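Local structure of glucokinase (Leishmania braziliensis MHOM/BR/75/M2904, 6EDI) at residues A[28-33]-A[97-102]; A[57-60]-A[64-67]; A[217-222]-A[226-231]; A[238-243]-A[249-254]; A[308-313]-A[317-322]. The protein probably phosphorylates D-glucose to glucose 6-phosphate at the expense of ATP, as a dimeric glucokinase of the actin-like ATPase superfamily. All coordinates share one frame; numbering follows the deposited sequence.

Contact 1: A[28-33]-A[97-102]; sequences LTLTGD and KNLPDH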
# COMPACT_ATOMS: atom_id res chain seq x y z
N LEU A 28 16.12 -4.01 39.09
CA LEU A 28 17.57 -3.98 39.25
C LEU A 28 18.29 -3.44 38.01
O LEU A 28 19.26 -2.67 38.11
CB LEU A 28 18.03 -5.41 39.55
CG LEU A 28 19.46 -5.93 39.51
CD1 LEU A 28 19.52 -7.23 40.33
CD2 LEU A 28 19.95 -6.18 38.09
N THR A 29 17.80 -3.85 36.85
CA THR A 29 18.36 -3.45 35.57
C THR A 29 17.96 -2.01 35.25
O THR A 29 18.78 -1.22 34.79
CB THR A 29 17.89 -4.41 34.47
OG1 THR A 29 18.53 -5.67 34.65
CG2 THR A 29 18.20 -3.88 33.07
N LEU A 30 16.70 -1.69 35.52
CA LEU A 30 16.21 -0.32 35.32
C LEU A 30 16.90 0.69 36.22
O LEU A 30 17.27 1.78 35.77
CB LEU A 30 14.70 -0.26 35.52
CG LEU A 30 13.84 -0.93 34.45
CD1 LEU A 30 12.39 -0.89 34.87
CD2 LEU A 30 14.03 -0.23 33.12
N THR A 31 17.07 0.34 37.50
CA THR A 31 17.73 1.22 38.46
C THR A 31 19.24 1.25 38.26
O THR A 31 19.91 2.22 38.62
CB THR A 31 17.43 0.84 39.93
OG1 THR A 31 17.96 -0.46 40.23
CG2 THR A 31 15.93 0.85 40.19
N GLY A 32 19.78 0.18 37.67
CA GLY A 32 21.21 0.03 37.50
C GLY A 32 21.86 0.90 36.43
O GLY A 32 23.06 1.14 36.48
N ASP A 33 21.06 1.34 35.46
CA ASP A 33 21.55 2.15 34.34
C ASP A 33 20.67 3.40 34.26
O ASP A 33 19.51 3.33 33.86
CB ASP A 33 21.47 1.35 33.03
CG ASP A 33 21.99 2.13 31.81
OD1 ASP A 33 22.13 3.38 31.86
OD2 ASP A 33 22.23 1.48 30.78
N LYS A 97 6.34 -3.68 42.88
CA LYS A 97 6.89 -4.37 44.04
C LYS A 97 8.39 -4.14 44.23
O LYS A 97 8.89 -4.20 45.35
CB LYS A 97 6.65 -5.88 43.95
CG LYS A 97 5.24 -6.36 44.29
CD LYS A 97 5.20 -7.88 44.18
CE LYS A 97 3.82 -8.45 44.41
NZ LYS A 97 3.84 -9.94 44.41
N ASN A 98 9.11 -3.91 43.13
CA ASN A 98 10.56 -3.75 43.20
C ASN A 98 11.09 -2.37 42.80
O ASN A 98 12.30 -2.18 42.68
CB ASN A 98 11.28 -4.84 42.38
CG ASN A 98 11.03 -6.24 42.92
OD1 ASN A 98 11.79 -6.73 43.76
ND2 ASN A 98 9.98 -6.88 42.44
N LEU A 99 10.20 -1.40 42.63
CA LEU A 99 10.62 -0.01 42.47
C LEU A 99 10.17 0.80 43.68
O LEU A 99 9.09 0.56 44.23
CB LEU A 99 10.13 0.60 41.14
CG LEU A 99 10.85 0.03 39.91
CD1 LEU A 99 10.26 0.48 38.58
CD2 LEU A 99 12.32 0.40 39.96
N PRO A 100 11.03 1.73 44.13
CA PRO A 100 10.78 2.47 45.38
C PRO A 100 9.48 3.29 45.35
O PRO A 100 8.79 3.38 46.37
CB PRO A 100 11.99 3.41 45.46
CG PRO A 100 13.05 2.78 44.59
CD PRO A 100 12.28 2.14 43.48
N ASP A 101 9.16 3.87 44.19
CA ASP A 101 7.93 4.64 44.03
C ASP A 101 6.84 3.83 43.32
O ASP A 101 5.98 4.39 42.65
CB ASP A 101 8.21 5.91 43.23
CG ASP A 101 8.56 5.61 41.77
OD1 ASP A 101 8.98 4.47 41.47
OD2 ASP A 101 8.42 6.53 40.92
N HIS A 102 6.90 2.50 43.47
CA HIS A 102 5.99 1.59 42.77
C HIS A 102 6.08 1.75 41.25
O HIS A 102 5.12 1.48 40.53
CB HIS A 102 4.54 1.77 43.24
CG HIS A 102 4.33 1.52 44.70
ND1 HIS A 102 3.10 1.65 45.31
CD2 HIS A 102 5.20 1.14 45.67
CE1 HIS A 102 3.22 1.37 46.60
NE2 HIS A 102 4.48 1.06 46.84

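Contact 2: A[57-60]-A[64-67]; sequences SQAS and RSGL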
# COMPACT_ATOMS: atom_id res chain seq x y z
N SER A 57 12.13 -0.01 25.63
CA SER A 57 13.16 0.52 24.75
C SER A 57 13.23 2.02 24.90
O SER A 57 12.26 2.66 25.32
CB SER A 57 12.84 0.19 23.29
OG SER A 57 11.60 0.76 22.94
N GLN A 58 14.38 2.59 24.57
CA GLN A 58 14.50 4.04 24.54
C GLN A 58 15.62 4.37 23.57
O GLN A 58 16.40 3.50 23.21
CB GLN A 58 14.84 4.56 25.94
CG GLN A 58 16.05 3.89 26.53
CD GLN A 58 16.54 4.55 27.80
OE1 GLN A 58 17.64 4.27 28.27
NE2 GLN A 58 15.72 5.43 28.37
N ALA A 59 15.67 5.63 23.13
CA ALA A 59 16.80 6.11 22.36
C ALA A 59 17.81 6.85 23.25
O ALA A 59 17.88 6.62 24.46
CB ALA A 59 16.32 7.03 21.24
N SER A 60 18.58 7.73 22.62
CA SER A 60 19.49 8.67 23.30
C SER A 60 19.92 9.66 22.22
O SER A 60 20.27 9.25 21.11
CB SER A 60 20.70 7.95 23.89
OG SER A 60 20.33 6.96 24.83
N ARG A 64 24.30 9.36 16.18
CA ARG A 64 24.49 7.94 16.40
C ARG A 64 23.66 7.63 17.64
O ARG A 64 24.21 7.46 18.74
CB ARG A 64 25.97 7.62 16.66
CG ARG A 64 26.96 8.62 16.08
CD ARG A 64 27.59 9.46 17.19
NE ARG A 64 28.04 8.64 18.32
CZ ARG A 64 29.23 8.05 18.39
NH1 ARG A 64 30.11 8.18 17.40
NH2 ARG A 64 29.55 7.32 19.45
N SER A 65 22.34 7.57 17.46
CA SER A 65 21.40 7.60 18.58
C SER A 65 21.66 6.60 19.69
O SER A 65 21.48 6.92 20.87
CB SER A 65 19.95 7.49 18.08
OG SER A 65 19.05 7.19 19.14
N GLY A 66 22.10 5.40 19.34
CA GLY A 66 22.15 4.33 20.32
C GLY A 66 20.73 3.99 20.72
O GLY A 66 19.98 4.83 21.22
N LEU A 67 20.34 2.74 20.48
CA LEU A 67 19.02 2.31 20.86
C LEU A 67 19.25 1.24 21.89
O LEU A 67 20.15 0.42 21.72
CB LEU A 67 18.27 1.76 19.65
CG LEU A 67 17.91 2.79 18.57
CD1 LEU A 67 17.45 2.12 17.29
CD2 LEU A 67 16.85 3.74 19.08

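Contact 3: A[217-222]-A[226-231]; sequences SLIHYV and DSYIVL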
# COMPACT_ATOMS: atom_id res chain seq x y z
N SER A 217 5.90 -5.33 3.75
CA SER A 217 5.27 -4.19 4.41
C SER A 217 5.80 -2.92 3.78
O SER A 217 6.83 -2.92 3.09
CB SER A 217 5.53 -4.20 5.93
OG SER A 217 6.92 -4.27 6.21
N LEU A 218 5.10 -1.82 3.99
CA LEU A 218 5.53 -0.58 3.36
C LEU A 218 5.61 0.51 4.39
O LEU A 218 4.63 0.75 5.13
CB LEU A 218 4.55 -0.18 2.24
CG LEU A 218 4.80 1.17 1.58
CD1 LEU A 218 5.86 1.06 0.47
CD2 LEU A 218 3.51 1.80 1.08
N ILE A 219 6.76 1.17 4.46
CA ILE A 219 6.88 2.37 5.27
C ILE A 219 6.48 3.51 4.34
O ILE A 219 7.18 3.82 3.37
CB ILE A 219 8.30 2.61 5.79
CG1 ILE A 219 8.89 1.35 6.43
CG2 ILE A 219 8.30 3.78 6.80
CD1 ILE A 219 10.30 1.52 6.93
N HIS A 220 5.33 4.11 4.62
CA HIS A 220 4.85 5.22 3.78
C HIS A 220 5.24 6.53 4.43
O HIS A 220 4.98 6.73 5.61
CB HIS A 220 3.34 5.13 3.61
CG HIS A 220 2.73 6.31 2.90
ND1 HIS A 220 2.98 6.58 1.58
CD2 HIS A 220 1.90 7.27 3.34
CE1 HIS A 220 2.32 7.68 1.23
NE2 HIS A 220 1.65 8.11 2.28
N TYR A 221 5.89 7.41 3.67
CA TYR A 221 6.25 8.73 4.18
C TYR A 221 5.12 9.71 3.91
O TYR A 221 4.58 9.73 2.81
CB TYR A 221 7.55 9.26 3.57
CG TYR A 221 7.81 10.69 4.00
CD1 TYR A 221 8.19 10.99 5.29
CD2 TYR A 221 7.65 11.74 3.10
CE1 TYR A 221 8.41 12.29 5.69
CE2 TYR A 221 7.87 13.05 3.50
CZ TYR A 221 8.26 13.31 4.79
OH TYR A 221 8.48 14.60 5.18
N VAL A 222 4.79 10.50 4.93
CA VAL A 222 3.66 11.43 4.89
C VAL A 222 4.15 12.87 4.97
O VAL A 222 4.51 13.36 6.05
CB VAL A 222 2.68 11.17 6.06
CG1 VAL A 222 1.54 12.16 6.00
CG2 VAL A 222 2.14 9.73 6.06
N ASP A 226 5.21 15.24 8.14
CA ASP A 226 6.62 14.84 8.17
C ASP A 226 6.80 13.61 9.05
O ASP A 226 7.61 13.60 9.99
CB ASP A 226 7.51 16.00 8.64
CG ASP A 226 8.98 15.67 8.53
OD1 ASP A 226 9.35 14.92 7.61
OD2 ASP A 226 9.76 16.16 9.37
N SER A 227 6.01 12.58 8.78
CA SER A 227 6.03 11.38 9.61
C SER A 227 5.85 10.18 8.71
O SER A 227 5.54 10.33 7.51
CB SER A 227 4.91 11.42 10.64
OG SER A 227 3.67 11.57 9.98
N TYR A 228 6.04 9.00 9.27
CA TYR A 228 5.88 7.77 8.50
C TYR A 228 4.79 6.89 9.11
O TYR A 228 4.55 6.93 10.32
CB TYR A 228 7.18 6.97 8.52
CG TYR A 228 8.42 7.65 7.97
CD1 TYR A 228 9.13 8.59 8.72
CD2 TYR A 228 8.92 7.29 6.74
CE1 TYR A 228 10.29 9.18 8.21
CE2 TYR A 228 10.08 7.86 6.23
CZ TYR A 228 10.76 8.80 6.97
OH TYR A 228 11.90 9.36 6.43
N ILE A 229 4.16 6.06 8.28
CA ILE A 229 3.25 5.06 8.81
C ILE A 229 3.55 3.77 8.06
O ILE A 229 3.83 3.79 6.87
CB ILE A 229 1.76 5.47 8.67
CG1 ILE A 229 0.84 4.39 9.26
CG2 ILE A 229 1.39 5.80 7.21
CD1 ILE A 229 -0.58 4.89 9.54
N VAL A 230 3.53 2.65 8.77
CA VAL A 230 3.78 1.38 8.11
C VAL A 230 2.47 0.67 7.82
O VAL A 230 1.55 0.66 8.64
CB VAL A 230 4.69 0.46 8.95
CG1 VAL A 230 4.78 -0.93 8.29
CG2 VAL A 230 6.08 1.08 9.11
N LEU A 231 2.38 0.09 6.62
CA LEU A 231 1.24 -0.73 6.27
C LEU A 231 1.75 -2.14 6.14
O LEU A 231 2.71 -2.38 5.39
CB LEU A 231 0.63 -0.28 4.94
CG LEU A 231 -0.32 0.92 4.98
CD1 LEU A 231 0.46 2.20 5.26
CD2 LEU A 231 -1.12 1.07 3.68

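Contact 4: A[238-243]-A[249-254]; sequences LSMSWC and KYVQAL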
# COMPACT_ATOMS: atom_id res chain seq x y z
N LEU A 238 1.02 -12.32 -3.89
CA LEU A 238 0.69 -11.90 -5.24
C LEU A 238 1.09 -13.02 -6.21
O LEU A 238 2.15 -13.64 -6.06
CB LEU A 238 1.39 -10.57 -5.55
CG LEU A 238 1.77 -10.06 -6.93
CD1 LEU A 238 0.58 -9.60 -7.74
CD2 LEU A 238 2.78 -8.90 -6.76
N SER A 239 0.23 -13.30 -7.19
CA SER A 239 0.55 -14.27 -8.24
C SER A 239 1.83 -13.91 -8.99
O SER A 239 2.09 -12.73 -9.23
CB SER A 239 -0.59 -14.38 -9.24
OG SER A 239 -1.80 -14.65 -8.59
N MET A 240 2.62 -14.91 -9.37
CA MET A 240 3.77 -14.65 -10.24
C MET A 240 3.33 -14.02 -11.56
O MET A 240 2.23 -14.27 -12.05
CB MET A 240 4.58 -15.93 -10.51
CG MET A 240 5.30 -16.43 -9.28
SD MET A 240 6.36 -17.84 -9.63
CE MET A 240 7.72 -17.04 -10.49
N SER A 241 4.19 -13.18 -12.12
CA SER A 241 3.91 -12.44 -13.34
C SER A 241 3.92 -13.37 -14.55
O SER A 241 4.58 -14.40 -14.56
CB SER A 241 4.96 -11.34 -13.54
OG SER A 241 4.85 -10.35 -12.54
N TRP A 242 3.16 -13.00 -15.57
CA TRP A 242 3.17 -13.77 -16.80
C TRP A 242 4.56 -13.74 -17.44
O TRP A 242 5.31 -12.78 -17.28
CB TRP A 242 2.09 -13.24 -17.76
CG TRP A 242 1.97 -14.07 -18.99
CD1 TRP A 242 1.13 -15.13 -19.20
CD2 TRP A 242 2.71 -13.89 -20.19
NE1 TRP A 242 1.33 -15.63 -20.47
CE2 TRP A 242 2.29 -14.88 -21.10
CE3 TRP A 242 3.71 -12.99 -20.59
CZ2 TRP A 242 2.83 -14.99 -22.38
CZ3 TRP A 242 4.23 -13.10 -21.85
CH2 TRP A 242 3.80 -14.10 -22.73
N CYS A 243 4.90 -14.82 -18.14
CA CYS A 243 6.15 -14.88 -18.89
C CYS A 243 6.05 -16.01 -19.90
O CYS A 243 5.06 -16.75 -19.91
CB CYS A 243 7.35 -15.08 -17.97
SG CYS A 243 7.16 -16.44 -16.79
N LYS A 249 8.15 -22.14 -18.32
CA LYS A 249 8.25 -23.55 -18.00
C LYS A 249 8.47 -23.72 -16.49
O LYS A 249 7.89 -24.61 -15.88
CB LYS A 249 9.39 -24.22 -18.78
CG LYS A 249 9.18 -24.30 -20.30
CD LYS A 249 7.82 -24.88 -20.68
CE LYS A 249 7.77 -25.35 -22.14
NZ LYS A 249 8.51 -26.64 -22.35
N TYR A 250 9.28 -22.84 -15.91
CA TYR A 250 9.53 -22.87 -14.47
C TYR A 250 8.28 -22.54 -13.66
O TYR A 250 7.97 -23.25 -12.69
CB TYR A 250 10.66 -21.93 -14.05
CG TYR A 250 10.79 -21.84 -12.54
CD1 TYR A 250 11.33 -22.90 -11.80
CD2 TYR A 250 10.31 -20.74 -11.85
CE1 TYR A 250 11.43 -22.83 -10.40
CE2 TYR A 250 10.40 -20.67 -10.46
CZ TYR A 250 10.96 -21.71 -9.75
OH TYR A 250 11.04 -21.61 -8.37
N VAL A 251 7.57 -21.48 -14.04
CA VAL A 251 6.36 -21.12 -13.31
C VAL A 251 5.37 -22.27 -13.41
O VAL A 251 4.71 -22.63 -12.42
CB VAL A 251 5.71 -19.82 -13.84
CG1 VAL A 251 4.47 -19.50 -13.04
CG2 VAL A 251 6.71 -18.64 -13.79
N GLN A 252 5.29 -22.86 -14.60
CA GLN A 252 4.43 -24.01 -14.82
C GLN A 252 4.77 -25.16 -13.86
O GLN A 252 3.89 -25.76 -13.23
CB GLN A 252 4.56 -24.52 -16.26
CG GLN A 252 3.65 -25.71 -16.55
CD GLN A 252 2.18 -25.38 -16.33
OE1 GLN A 252 1.50 -24.84 -17.22
NE2 GLN A 252 1.68 -25.70 -15.15
N ALA A 253 6.06 -25.47 -13.77
CA ALA A 253 6.48 -26.58 -12.92
C ALA A 253 6.21 -26.26 -11.46
O ALA A 253 5.82 -27.13 -10.69
CB ALA A 253 7.95 -26.91 -13.15
N LEU A 254 6.43 -25.00 -11.09
CA LEU A 254 6.19 -24.57 -9.70
C LEU A 254 4.71 -24.71 -9.35
O LEU A 254 4.36 -25.22 -8.29
CB LEU A 254 6.68 -23.13 -9.47
CG LEU A 254 6.51 -22.60 -8.05
CD1 LEU A 254 7.28 -23.51 -7.08
CD2 LEU A 254 6.96 -21.14 -7.90

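Contact 5: A[308-313]-A[317-322]; sequences AKLAKS and TAAIAA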
# COMPACT_ATOMS: atom_id res chain seq x y z
N ALA A 308 21.77 -23.88 0.25
CA ALA A 308 22.46 -22.62 0.47
C ALA A 308 23.92 -22.83 0.89
O ALA A 308 24.82 -22.13 0.41
CB ALA A 308 21.72 -21.76 1.49
N LYS A 309 24.16 -23.78 1.80
CA LYS A 309 25.53 -24.09 2.19
C LYS A 309 26.35 -24.58 0.99
O LYS A 309 27.48 -24.14 0.78
CB LYS A 309 25.55 -25.12 3.33
CG LYS A 309 26.96 -25.56 3.70
CD LYS A 309 26.96 -26.63 4.77
CE LYS A 309 27.08 -26.03 6.17
NZ LYS A 309 28.23 -26.62 6.93
N LEU A 310 25.75 -25.48 0.21
CA LEU A 310 26.38 -26.02 -0.99
C LEU A 310 26.69 -24.92 -2.01
O LEU A 310 27.69 -25.00 -2.73
CB LEU A 310 25.48 -27.10 -1.63
CG LEU A 310 25.54 -28.56 -1.16
CD1 LEU A 310 25.72 -28.68 0.35
CD2 LEU A 310 24.30 -29.32 -1.57
N ALA A 311 25.84 -23.90 -2.05
CA ALA A 311 26.02 -22.79 -2.97
C ALA A 311 27.16 -21.87 -2.50
O ALA A 311 27.95 -21.37 -3.31
CB ALA A 311 24.74 -22.00 -3.09
N LYS A 312 27.21 -21.65 -1.19
CA LYS A 312 28.26 -20.85 -0.59
C LYS A 312 29.62 -21.50 -0.84
O LYS A 312 30.59 -20.82 -1.22
CB LYS A 312 28.01 -20.68 0.92
CG LYS A 312 29.03 -19.79 1.61
CD LYS A 312 28.68 -19.51 3.08
CE LYS A 312 29.70 -18.56 3.70
NZ LYS A 312 29.29 -17.98 5.01
N SER A 313 29.67 -22.82 -0.65
CA SER A 313 30.87 -23.61 -0.93
C SER A 313 31.41 -23.35 -2.33
O SER A 313 32.60 -23.09 -2.51
CB SER A 313 30.56 -25.10 -0.78
OG SER A 313 31.40 -25.70 0.18
N THR A 317 26.90 -27.27 -8.66
CA THR A 317 26.50 -26.33 -9.70
C THR A 317 24.98 -26.08 -9.66
O THR A 317 24.49 -24.99 -9.99
CB THR A 317 26.97 -26.83 -11.09
OG1 THR A 317 27.22 -25.72 -11.96
CG2 THR A 317 25.95 -27.77 -11.73
N ALA A 318 24.23 -27.09 -9.22
CA ALA A 318 22.78 -26.99 -9.15
C ALA A 318 22.33 -26.17 -7.94
O ALA A 318 21.35 -25.42 -8.03
CB ALA A 318 22.16 -28.37 -9.12
N ALA A 319 23.03 -26.33 -6.82
CA ALA A 319 22.73 -25.53 -5.64
C ALA A 319 22.94 -24.05 -5.96
O ALA A 319 22.18 -23.19 -5.50
CB ALA A 319 23.59 -25.95 -4.46
N ILE A 320 23.98 -23.76 -6.74
CA ILE A 320 24.29 -22.39 -7.12
C ILE A 320 23.20 -21.82 -8.02
O ILE A 320 22.78 -20.68 -7.84
CB ILE A 320 25.64 -22.29 -7.85
CG1 ILE A 320 26.75 -22.91 -6.99
CG2 ILE A 320 25.96 -20.84 -8.19
CD1 ILE A 320 28.15 -22.67 -7.52
N ALA A 321 22.74 -22.61 -8.98
CA ALA A 321 21.68 -22.19 -9.88
C ALA A 321 20.38 -22.00 -9.11
O ALA A 321 19.63 -21.06 -9.36
CB ALA A 321 21.49 -23.21 -11.00
N ALA A 322 20.12 -22.91 -8.17
CA ALA A 322 18.89 -22.85 -7.38
C ALA A 322 18.82 -21.58 -6.54
O ALA A 322 17.75 -20.99 -6.40
CB ALA A 322 18.77 -24.07 -6.50

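Contact 1: A[28-33]-A[97-102]
T31 and L99 meet through their methyl groups, and this apolar touch is the closest approach in a small, partly buried interface between the C-terminal part of helix 26-32 and the turn that follows helix 84-98. The closest pair is T31 CG2 and L99 CD2, 3.6 Å apart. The two side chains run past each other in opposite directions, so they lie alongside one another with one branch of each in contact. L30 adds a second, looser hydrophobic approach: its CD1 stands 4.5 Å from L99 CD1. L99 therefore offers one methyl to T31 and the other to L30. Its CG is set beside the backbone N (chi1 -71°), and the extended leucine chain brings both methyls to the helix.

No hydrogen bond crosses the interface; the hydrogen bonds stay on their own side of it. T31 OG1 sits between its own backbone N and carbonyl carbon (chi1 64°), from where it bonds to A27 O one turn back, leaving the methyl CG2 to face L99. In the other segment, residues L99 to H102 form a type I beta turn closed by H102 N to L99 O at 3.0 Å, and D101 OD2 accepts a hydrogen bond from S105 N. L99 also packs on A27, and L30 on W36. With the T31 hydroxyl and the D101 carboxylate engaged on their own sides, the segments meet through van der Waals contact alone, without the directional constraint of a hydrogen bond.

Contact 2: A[57-60]-A[64-67]
S65 meets both A59 and S60 where the chain turns back between strand 51-58 and strand 67-75, two antiparallel neighbours joined as a hairpin. Starting from the backbone, S65 CB lies 3.5 Å from S60 O. One bond further out, OG points away from the S65 backbone N (chi1 165°), which sets it between two carbonyls: S65 OG is 3.1 Å from S60 O across the contact and 3.3 Å from G66 O of its own segment. A single hydroxyl proton cannot serve both carbonyls at once, so the choice between them remains unsettled. The same oxygen rests 3.4 Å from A59 CB, placing the hydroxyl against a methyl as well as near the carbonyls.

The methyl of A59 is shared with L67, whose CD2 approaches A59 CB at 4.0 Å. L67 CG turns beside its backbone N (chi1 -68°), and the extended side chain leads this methyl back to the alanine. A59 and L67 are also close along the main chain, with CA atoms 4.6 Å apart. G66, with its positive phi, makes the bend that leads from S65 into the strand at L67.

Just beyond the loop, Q58 bonds to H68 through the backbone, continuing the strand pair, while strand 51-58 is flanked on its other edge by strand 41-48. S57 and L67 pack on helix 399-409 through L405 and L402, and A171 touches both S65 and L67.

Contact 3: A[217-222]-A[226-231]
A beta hairpin built from strands 214-222 and 227-233 ends in a G1 beta bulge, in which D226 and S227 both face V222. D226 has the left-handed backbone conformation of the first bulge position. Six main-chain hydrogen bonds join the strands, reciprocal between L218 and L231, H220 and I229, and V222 and S227; the shortest include H220 N to I229 O at 2.7 Å.

On the face carrying I219, Y221, Y228 and V230, the two tyrosines form a T-shaped (edge-to-face) pair. The edge of Y221 points at the face of Y228, with CD1 over the ring centre, centroids 5.1 Å apart and planes at 62°. I219 CG2 approaches the Y228 ring obliquely, 3.6 Å from CD2, and I219 CG1 meets V230 CG2 at 3.9 Å. With CG opposite the backbone N (chi1 173°), the Y221 ring is sent along the hairpin toward the bulge: its OH donates to D226 OD1 at 2.6 Å, on the anti side of the carboxylate and 24° out of its plane. The same OD1 forms a salt bridge with R202 NE, so it is gripped twice and would probably be stabilised as a carboxylate.

On the other face, V222 CG2 and I229 CG2 lie 4.2 Å apart, and this side packs on the second subunit, where V222 meets I229 of that chain and H220 meets its L231. Strand 227-233 is outermost in its sheet within the chain; strand 214-222 is bordered on its inner edge by strand 205-210, and helix 157-170 packs on I219, Y228 and V230.

Contact 4: A[238-243]-A[249-254]
M240 and V251, with CA atoms 7.6 Å apart, mark the nearest approach of segment 238-243, whose backbone is extended and polyproline-like up to W242, to the helical segment 249-254.

The side chain of M240 carries most of the interface. Its CG lies beside the backbone N, the next bond is extended, and the chain then bends at the sulfur (chi3 74°), which lets SD and CE address different residues. CE reaches V251 tip to tip, 3.8 Å from CG2. SD is touched instead by L254, whose CD2 lies 3.8 Å away, the two side chains crossing at about a right angle. V251 and L254 stand three residues apart on the helix, so the methionine spans neighbouring turns of one helical face. C243 closes the other end: with SG placed between its own backbone N and carbonyl carbon (chi1 50°), the sulfur comes within 3.7 Å of V251 CG2. That single methyl is therefore shared by M240 CE and C243 SG. Nothing polar crosses between the segments, and the contact is a buried van der Waals junction rich in sulfur.

P273 packs on V251 and L254, and F286 of helix 281-292 also touches L254. S241 OG bonds to E336 of helix 317-341. The extended segment also faces the second subunit, where S239 OG bonds to E336 and W242 NE1 to S248 OG, both residues of the other chain; helix 245-259 takes part directly, with Q252 packing on W242 of the second subunit.

Contact 5: A[308-313]-A[317-322]
L310 lies against A319, with the two CB atoms 3.6 Å apart, where helix 304-313 hands over to helix 317-341, two consecutive helices joined by a short linker and crossing at a steep angle. The short segments make an angle of 107° between their chain directions, and their axes come as close as 7.7 Å. The close approach is consistent with small residues at the crossing: A311 and A319 face it with nothing larger than methyl groups. L310 uses its CB alone for this touch. Its CG is turned beside its own backbone N (chi1 -86°), and the branched end leads away from A319.

A311 sits over the backbone of the second helix. Its CB is 3.7 Å from A319 O, and 4.3 Å from A319 CB. A319 in turn points at the first helix, its methyl resting against L310 CB and the backbone N of A311. I320 meets the CA and O of A311, with CG1 beside the isoleucine backbone N (chi1 -55°).

No hydrogen bond joins the two segments; methyl groups meet each other and main-chain atoms. D316, in the linker, accepts a hydrogen bond from A319 N at its OD1, holding the start of the second helix. Y288 of helix 281-292 backs A319, and F358 of helix 357-361 backs A311. At the crossing itself, I320 CG1 lies 4.1 Å from A311 CA, against the main chain of the first helix.

The five contacts fall into two groups across a two-domain, actin-like fold. Contact 2 is nested in the chain loop closed by contact 1, their centres about 20 Å apart, and lies at the end of the strand pair 51-58 and 67-75. Contacts 3, 4 and 5 follow in series; contacts 1 and 4 have centres about 57 Å apart, on opposite sides of the chain's centre. The C-terminal helix 399-409 links the groups: it packs on contact 2, while Q410, just after it, bonds to Y228 in contact 3. Contacts 3 and 4 (about 31 Å between centres) both touch the second subunit. As in related kinases, glucose and ATP probably bind in the interdomain cleft.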